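Local coordinates for SusD/RagB family nutrient-binding outer membrane lipoprotein (Bacteroides vulgatus, PDB 4F7A) that probably binds mucin O-glycans at the bacterial outer membrane as a SusD-like, TPR-like lipoprotein for nutrient capture, at residues T22-K30 / V182-C190; S194-L205 / A223-I234. One frame throughout, in Å; residues are numbered along the deposited sequence.

Contact 1 (T22-K30 / V182-C190); sequences TTNFETIQK and VKSINMCNC
Q29 reaches from helix 22-30 into the loop 182-190 and grips its backbone with both ends of its amide. Its CB rests against CB of M187, 4.0 Å away, and the extended chain (CG anti to the carbonyl carbon, chi1 -77°) carries CD over to the carbonyl of I185. There NE2 gives one hydrogen to O of I185 (3.0 Å) and the other to O of F25 one turn back on its own helix, both acceptors lying close to the amide plane, so the two bonds fix the rotation of the group. OE1 takes the backbone N-H of M187 at 3.1 Å in a bent bond (137°), the donor standing above the carbonyl plane. The buried amide thus fastens the first helix of this mainly helical, TPR-like SusD fold to the linker between helices 151-174 and 193-210. One turn nearer the N-terminus, CG2 of I185 sits over one face of the F25 ring, 3.9 Å from its centroid, while F113 of helix 111-132 meets that ring edge-to-face. On the other flank of Q29, the selenomethionine M187 bends at chi3, its SE set against CA of E26 (3.9 Å) and its CE against CG of K30 (3.6 Å). K30 NZ forms a salt bridge with OE2 of E26. One water joins OG1 of T22 to OG of S184, weakly on the serine side.

Contact 2 (S194-L205 / A223-I234); sequences SRWIKFANSLRL and AQKALENSYGVI
A226 presses its CB into the groove of helix 194-205 between N201 and L205, 3.3 Å from the carbonyl O of N201. This small residue lets the axes of 194-205 and 223-228 approach to 8.2 Å, roughly antiparallel at 149°. L205 CD1 fits between A223 CB and L227 CD1, while the bent R204 chain passes CD beside the backbone of A226. The guanidinium of R204 and NZ of K225 both gather round D163 and E222. Beyond the helix end, the turn 229-232 folds back over helix 194-205: CD1 of I197 stands over the centre of the Y231 ring, 3.5 Å from the centroid, as S194 OG, also hydrogen-bonded to E179, meets the ring's edge. N201 fills the hollow inside the turn, its ND2 bonding O of G232 (2.7 Å, 172°) and, more obliquely, OD1 of N229. With an alanine at this position, the G232 carbonyl and N229 OD1 would probably lose the amide that joins them, freeing the turn to shift off the helix. Next along, S202 OG accepts from N of I234 (3.0 Å) and donates to O of K198. The result is an antiparallel helical hairpin, as in TPR-like folds, its exit sealed by an Asx turn at N229 within a type I turn.

Contacts 1 and 2 are both largely buried, and they follow one another along the chain, with centres about 20 Å apart. Contact 1 joins elements far apart in sequence, a helix near the N-terminus and an irregular linker; contact 2 closes a local hairpin of neighbouring helices and is about twice as extensive. In each, side-chain amides hold backbone carbonyls of a loop, but contact 2 adds close helix-to-helix packing and acidic partners from helix 151-174. Helix 193-210 ties them together: W196, which takes no part in contact 2, packs on C188 and C190 of 182-190, and R195 NH2 makes a weak hydrogen bond to O of N189.

Contact 1 (T22-K30 / V182-C190)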
# COMPACT_ATOMS: atom_id res chain seq x y z
N THR A 22 7.33 22.92 11.66
CA THR A 22 8.13 21.76 11.28
C THR A 22 7.76 20.50 12.06
O THR A 22 7.75 19.41 11.50
CB THR A 22 9.66 22.09 11.36
OG1 THR A 22 9.97 23.08 10.37
CG2 THR A 22 10.49 20.87 11.11
N THR A 23 7.45 20.65 13.35
CA THR A 23 7.09 19.50 14.19
C THR A 23 5.87 18.74 13.66
O THR A 23 5.83 17.50 13.71
CB THR A 23 6.81 19.92 15.66
OG1 THR A 23 8.01 20.46 16.24
CG2 THR A 23 6.33 18.71 16.48
N ASN A 24 4.87 19.47 13.15
CA ASN A 24 3.70 18.82 12.55
C ASN A 24 4.10 17.87 11.41
O ASN A 24 3.57 16.78 11.29
CB ASN A 24 2.68 19.85 12.00
CG ASN A 24 1.99 20.66 13.09
OD1 ASN A 24 1.83 20.21 14.22
ND2 ASN A 24 1.60 21.88 12.76
N PHE A 25 5.04 18.30 10.59
CA PHE A 25 5.51 17.50 9.48
C PHE A 25 6.19 16.22 9.93
O PHE A 25 6.09 15.20 9.25
CB PHE A 25 6.45 18.31 8.60
CG PHE A 25 5.72 19.25 7.69
CD1 PHE A 25 5.17 18.78 6.50
CD2 PHE A 25 5.54 20.56 8.04
CE1 PHE A 25 4.46 19.64 5.67
CE2 PHE A 25 4.82 21.42 7.23
CZ PHE A 25 4.30 20.96 6.03
N GLU A 26 6.85 16.28 11.07
CA GLU A 26 7.52 15.12 11.63
C GLU A 26 6.50 14.07 12.07
O GLU A 26 6.64 12.88 11.78
CB GLU A 26 8.38 15.54 12.81
CG GLU A 26 9.03 14.37 13.49
CD GLU A 26 9.90 14.74 14.70
OE1 GLU A 26 10.08 15.94 14.98
OE2 GLU A 26 10.37 13.80 15.37
N THR A 27 5.47 14.50 12.79
CA THR A 27 4.41 13.58 13.23
C THR A 27 3.66 12.95 12.04
O THR A 27 3.39 11.74 12.02
CB THR A 27 3.43 14.31 14.14
OG1 THR A 27 4.14 14.76 15.28
CG2 THR A 27 2.25 13.41 14.57
N ILE A 28 3.34 13.77 11.04
CA ILE A 28 2.60 13.26 9.88
C ILE A 28 3.43 12.21 9.13
O ILE A 28 2.92 11.14 8.81
CB ILE A 28 2.21 14.39 8.90
CG1 ILE A 28 1.22 15.36 9.57
CG2 ILE A 28 1.55 13.80 7.63
CD1 ILE A 28 1.15 16.76 8.89
N GLN A 29 4.68 12.54 8.83
CA GLN A 29 5.53 11.62 8.07
C GLN A 29 5.84 10.31 8.83
O GLN A 29 5.91 9.23 8.24
CB GLN A 29 6.79 12.34 7.57
CG GLN A 29 6.43 13.22 6.36
CD GLN A 29 7.52 14.17 5.96
OE1 GLN A 29 8.21 13.97 4.94
NE2 GLN A 29 7.71 15.21 6.78
N LYS A 30 5.96 10.39 10.15
CA LYS A 30 6.13 9.18 10.97
C LYS A 30 4.85 8.37 11.08
O LYS A 30 4.89 7.21 11.46
CB LYS A 30 6.59 9.55 12.38
CG LYS A 30 8.00 10.11 12.40
CD LYS A 30 8.48 10.34 13.83
CE LYS A 30 9.95 10.76 13.86
NZ LYS A 30 10.45 11.17 15.20
N VAL A 182 11.94 23.55 1.17
CA VAL A 182 11.34 22.37 1.83
C VAL A 182 12.34 21.48 2.60
O VAL A 182 11.95 20.45 3.16
CB VAL A 182 10.58 21.49 0.82
CG1 VAL A 182 9.40 22.27 0.19
CG2 VAL A 182 11.51 20.93 -0.28
N LYS A 183 13.60 21.90 2.64
CA LYS A 183 14.67 21.13 3.27
C LYS A 183 14.31 20.70 4.69
O LYS A 183 14.50 19.54 5.04
CB LYS A 183 15.98 21.94 3.25
CG LYS A 183 17.22 21.17 3.64
CD LYS A 183 18.45 22.09 3.57
CE LYS A 183 19.01 22.15 2.17
NZ LYS A 183 20.17 23.09 2.09
N SER A 184 13.77 21.62 5.50
CA SER A 184 13.51 21.35 6.92
C SER A 184 12.41 20.33 7.20
O SER A 184 12.30 19.83 8.32
CB SER A 184 13.18 22.64 7.68
OG SER A 184 11.97 23.25 7.24
N ILE A 185 11.59 20.03 6.19
CA ILE A 185 10.46 19.11 6.35
C ILE A 185 10.64 17.83 5.54
O ILE A 185 9.74 16.99 5.52
CB ILE A 185 9.09 19.78 5.97
CG1 ILE A 185 9.09 20.24 4.51
CG2 ILE A 185 8.82 20.95 6.86
CD1 ILE A 185 7.67 20.66 4.00
N ASN A 186 11.80 17.64 4.93
CA ASN A 186 12.01 16.46 4.10
C ASN A 186 12.28 15.19 4.91
O ASN A 186 13.43 14.89 5.24
CB ASN A 186 13.18 16.68 3.14
CG ASN A 186 13.34 15.53 2.15
OD1 ASN A 186 12.44 14.69 2.03
ND2 ASN A 186 14.48 15.49 1.45
N MSE A 187 11.25 14.43 5.21
CA MSE A 187 11.43 13.04 5.66
C MSE A 187 10.91 12.02 4.67
O MSE A 187 10.77 10.86 5.03
CB MSE A 187 10.71 12.80 7.00
CG MSE A 187 11.34 13.51 8.15
SE MSE A 187 10.29 13.14 9.75
CE MSE A 187 10.22 11.20 9.74
N CYS A 188 10.62 12.41 3.43
CA CYS A 188 10.03 11.48 2.46
C CYS A 188 10.78 11.42 1.13
O CYS A 188 10.25 10.90 0.15
CB CYS A 188 8.55 11.80 2.22
SG CYS A 188 8.29 13.45 1.56
N ASN A 189 12.02 11.90 1.12
CA ASN A 189 12.89 11.92 -0.08
C ASN A 189 12.35 12.90 -1.14
O ASN A 189 12.38 12.61 -2.34
CB ASN A 189 13.12 10.51 -0.64
CG ASN A 189 14.27 10.45 -1.67
OD1 ASN A 189 15.23 11.22 -1.60
ND2 ASN A 189 14.17 9.52 -2.61
N CYS A 190 11.87 14.06 -0.66
CA CYS A 190 11.49 15.19 -1.52
C CYS A 190 12.29 16.43 -1.08
O CYS A 190 11.87 17.18 -0.20
CB CYS A 190 9.99 15.46 -1.47
SG CYS A 190 9.02 14.17 -2.23
O HOH W 1 12.08 25.17 9.83

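Contact 2 (S194-L205 / A223-I234)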
# COMPACT_ATOMS: atom_id res chain seq x y z
N SER A 194 9.90 21.11 -6.53
CA SER A 194 9.61 20.31 -7.72
C SER A 194 9.42 18.83 -7.40
O SER A 194 8.54 18.19 -7.99
CB SER A 194 10.70 20.45 -8.79
OG SER A 194 10.72 21.75 -9.32
N ARG A 195 10.20 18.28 -6.48
CA ARG A 195 10.05 16.88 -6.12
C ARG A 195 8.75 16.57 -5.39
O ARG A 195 8.18 15.50 -5.57
CB ARG A 195 11.26 16.39 -5.32
CG ARG A 195 12.55 16.29 -6.15
CD ARG A 195 12.73 14.93 -6.80
NE ARG A 195 13.09 13.92 -5.81
CZ ARG A 195 14.32 13.69 -5.35
NH1 ARG A 195 15.36 14.37 -5.81
NH2 ARG A 195 14.50 12.76 -4.44
N TRP A 196 8.26 17.51 -4.60
CA TRP A 196 6.93 17.39 -4.01
C TRP A 196 5.83 17.35 -5.08
O TRP A 196 4.91 16.56 -4.98
CB TRP A 196 6.66 18.53 -3.02
CG TRP A 196 7.28 18.30 -1.67
CD1 TRP A 196 8.47 18.79 -1.22
CD2 TRP A 196 6.74 17.50 -0.60
NE1 TRP A 196 8.70 18.36 0.06
CE2 TRP A 196 7.66 17.56 0.47
CE3 TRP A 196 5.58 16.73 -0.45
CZ2 TRP A 196 7.44 16.92 1.68
CZ3 TRP A 196 5.37 16.07 0.75
CH2 TRP A 196 6.31 16.16 1.80
N ILE A 197 5.96 18.17 -6.11
CA ILE A 197 4.98 18.16 -7.19
C ILE A 197 5.03 16.83 -7.96
O ILE A 197 3.99 16.24 -8.29
CB ILE A 197 5.17 19.34 -8.17
CG1 ILE A 197 5.01 20.68 -7.44
CG2 ILE A 197 4.13 19.22 -9.34
CD1 ILE A 197 5.26 21.96 -8.33
N LYS A 198 6.24 16.32 -8.19
CA LYS A 198 6.41 14.99 -8.81
C LYS A 198 5.79 13.86 -7.98
O LYS A 198 5.14 12.95 -8.53
CB LYS A 198 7.90 14.75 -9.08
CG LYS A 198 8.21 13.55 -9.92
CD LYS A 198 9.72 13.35 -10.08
CE LYS A 198 10.41 14.52 -10.72
NZ LYS A 198 11.77 14.10 -11.25
N PHE A 199 5.95 13.93 -6.67
CA PHE A 199 5.25 13.07 -5.71
C PHE A 199 3.72 13.19 -5.93
O PHE A 199 3.04 12.19 -6.17
CB PHE A 199 5.71 13.47 -4.29
CG PHE A 199 5.06 12.72 -3.13
CD1 PHE A 199 4.19 11.65 -3.31
CD2 PHE A 199 5.36 13.10 -1.84
CE1 PHE A 199 3.64 11.00 -2.22
CE2 PHE A 199 4.82 12.45 -0.73
CZ PHE A 199 3.94 11.41 -0.92
N ALA A 200 3.19 14.41 -5.90
CA ALA A 200 1.75 14.63 -6.13
C ALA A 200 1.27 14.06 -7.47
O ALA A 200 0.20 13.46 -7.55
CB ALA A 200 1.42 16.14 -6.07
N ASN A 201 2.05 14.26 -8.52
CA ASN A 201 1.67 13.77 -9.85
C ASN A 201 1.61 12.24 -9.87
O ASN A 201 0.69 11.66 -10.44
CB ASN A 201 2.63 14.25 -10.94
CG ASN A 201 2.62 15.76 -11.15
OD1 ASN A 201 1.62 16.42 -10.88
ND2 ASN A 201 3.73 16.30 -11.69
N SER A 202 2.59 11.60 -9.25
CA SER A 202 2.66 10.14 -9.20
C SER A 202 1.53 9.57 -8.36
O SER A 202 0.92 8.59 -8.73
CB SER A 202 4.01 9.69 -8.66
OG SER A 202 5.05 10.27 -9.43
N LEU A 203 1.29 10.19 -7.21
CA LEU A 203 0.17 9.79 -6.35
C LEU A 203 -1.17 9.96 -7.09
O LEU A 203 -2.05 9.07 -7.05
CB LEU A 203 0.23 10.58 -5.03
CG LEU A 203 -0.87 10.31 -4.00
CD1 LEU A 203 -1.00 8.82 -3.62
CD2 LEU A 203 -0.62 11.21 -2.76
N ARG A 204 -1.32 11.07 -7.82
CA ARG A 204 -2.56 11.28 -8.60
C ARG A 204 -2.74 10.16 -9.61
O ARG A 204 -3.86 9.67 -9.79
CB ARG A 204 -2.55 12.62 -9.32
CG ARG A 204 -3.85 12.91 -10.05
CD ARG A 204 -3.71 14.07 -11.05
NE ARG A 204 -3.29 15.32 -10.43
CZ ARG A 204 -4.03 16.12 -9.65
NH1 ARG A 204 -5.29 15.83 -9.32
NH2 ARG A 204 -3.47 17.24 -9.16
N LEU A 205 -1.65 9.74 -10.26
CA LEU A 205 -1.76 8.66 -11.23
C LEU A 205 -2.21 7.36 -10.55
O LEU A 205 -3.01 6.61 -11.11
CB LEU A 205 -0.45 8.43 -11.96
CG LEU A 205 -0.46 7.36 -13.06
CD1 LEU A 205 -1.48 7.67 -14.15
CD2 LEU A 205 0.95 7.29 -13.64
N ALA A 223 -5.58 10.90 -14.86
CA ALA A 223 -4.33 10.39 -15.47
C ALA A 223 -3.76 11.41 -16.43
O ALA A 223 -2.53 11.57 -16.52
CB ALA A 223 -4.55 9.05 -16.19
N GLN A 224 -4.62 12.14 -17.14
CA GLN A 224 -4.12 13.14 -18.08
C GLN A 224 -3.39 14.26 -17.37
O GLN A 224 -2.32 14.67 -17.80
CB GLN A 224 -5.25 13.72 -18.93
CG GLN A 224 -4.79 14.84 -19.85
CD GLN A 224 -5.85 15.17 -20.86
OE1 GLN A 224 -7.00 15.42 -20.50
NE2 GLN A 224 -5.48 15.16 -22.14
N LYS A 225 -3.97 14.74 -16.27
CA LYS A 225 -3.34 15.73 -15.42
C LYS A 225 -2.01 15.25 -14.83
O LYS A 225 -1.02 16.00 -14.86
CB LYS A 225 -4.29 16.17 -14.30
CG LYS A 225 -5.46 17.03 -14.80
CD LYS A 225 -6.20 17.78 -13.66
CE LYS A 225 -6.72 16.87 -12.61
NZ LYS A 225 -7.64 17.52 -11.60
N ALA A 226 -2.00 14.02 -14.31
CA ALA A 226 -0.81 13.42 -13.74
C ALA A 226 0.36 13.35 -14.71
O ALA A 226 1.47 13.73 -14.38
CB ALA A 226 -1.12 12.01 -13.20
N LEU A 227 0.08 12.90 -15.93
CA LEU A 227 1.13 12.63 -16.90
C LEU A 227 1.44 13.80 -17.85
O LEU A 227 2.41 13.73 -18.59
CB LEU A 227 0.81 11.34 -17.66
CG LEU A 227 0.94 10.08 -16.81
CD1 LEU A 227 0.28 8.86 -17.49
CD2 LEU A 227 2.45 9.83 -16.51
N GLU A 228 0.65 14.88 -17.81
CA GLU A 228 0.99 16.08 -18.57
C GLU A 228 1.56 17.20 -17.71
O GLU A 228 2.09 18.16 -18.22
CB GLU A 228 -0.23 16.60 -19.33
CG GLU A 228 -0.65 15.66 -20.43
CD GLU A 228 -1.67 16.25 -21.37
OE1 GLU A 228 -2.55 17.02 -20.90
OE2 GLU A 228 -1.59 15.92 -22.57
N ASN A 229 1.45 17.09 -16.40
CA ASN A 229 2.00 18.13 -15.55
C ASN A 229 3.50 18.24 -15.83
O ASN A 229 4.22 17.23 -15.87
CB ASN A 229 1.67 17.85 -14.09
CG ASN A 229 2.18 18.96 -13.14
OD1 ASN A 229 3.37 19.07 -12.94
ND2 ASN A 229 1.28 19.75 -12.58
N SER A 230 3.97 19.47 -16.04
CA SER A 230 5.34 19.69 -16.50
C SER A 230 6.42 19.26 -15.49
O SER A 230 7.56 19.08 -15.87
CB SER A 230 5.53 21.16 -16.87
OG SER A 230 5.38 21.95 -15.71
N TYR A 231 6.07 19.10 -14.21
CA TYR A 231 7.06 18.69 -13.20
C TYR A 231 7.40 17.19 -13.25
O TYR A 231 8.38 16.78 -12.65
CB TYR A 231 6.64 19.11 -11.78
CG TYR A 231 6.69 20.60 -11.59
CD1 TYR A 231 5.60 21.39 -11.89
CD2 TYR A 231 7.86 21.24 -11.15
CE1 TYR A 231 5.65 22.76 -11.73
CE2 TYR A 231 7.91 22.62 -10.98
CZ TYR A 231 6.79 23.38 -11.29
OH TYR A 231 6.79 24.76 -11.15
N GLY A 232 6.61 16.40 -13.97
CA GLY A 232 6.93 15.00 -14.22
C GLY A 232 6.40 14.07 -13.15
O GLY A 232 5.75 14.52 -12.21
N VAL A 233 6.68 12.77 -13.33
CA VAL A 233 6.36 11.75 -12.35
C VAL A 233 7.66 11.02 -12.02
O VAL A 233 8.68 11.20 -12.70
CB VAL A 233 5.30 10.75 -12.87
CG1 VAL A 233 3.92 11.45 -13.10
CG2 VAL A 233 5.76 10.04 -14.17
N ILE A 234 7.63 10.22 -10.97
CA ILE A 234 8.83 9.53 -10.51
C ILE A 234 9.21 8.44 -11.50
O ILE A 234 8.39 7.59 -11.83
CB ILE A 234 8.64 8.97 -9.08
CG1 ILE A 234 8.37 10.13 -8.10
CG2 ILE A 234 9.90 8.19 -8.63
CD1 ILE A 234 7.89 9.68 -6.76
O HOH W 2 10.69 12.61 -13.67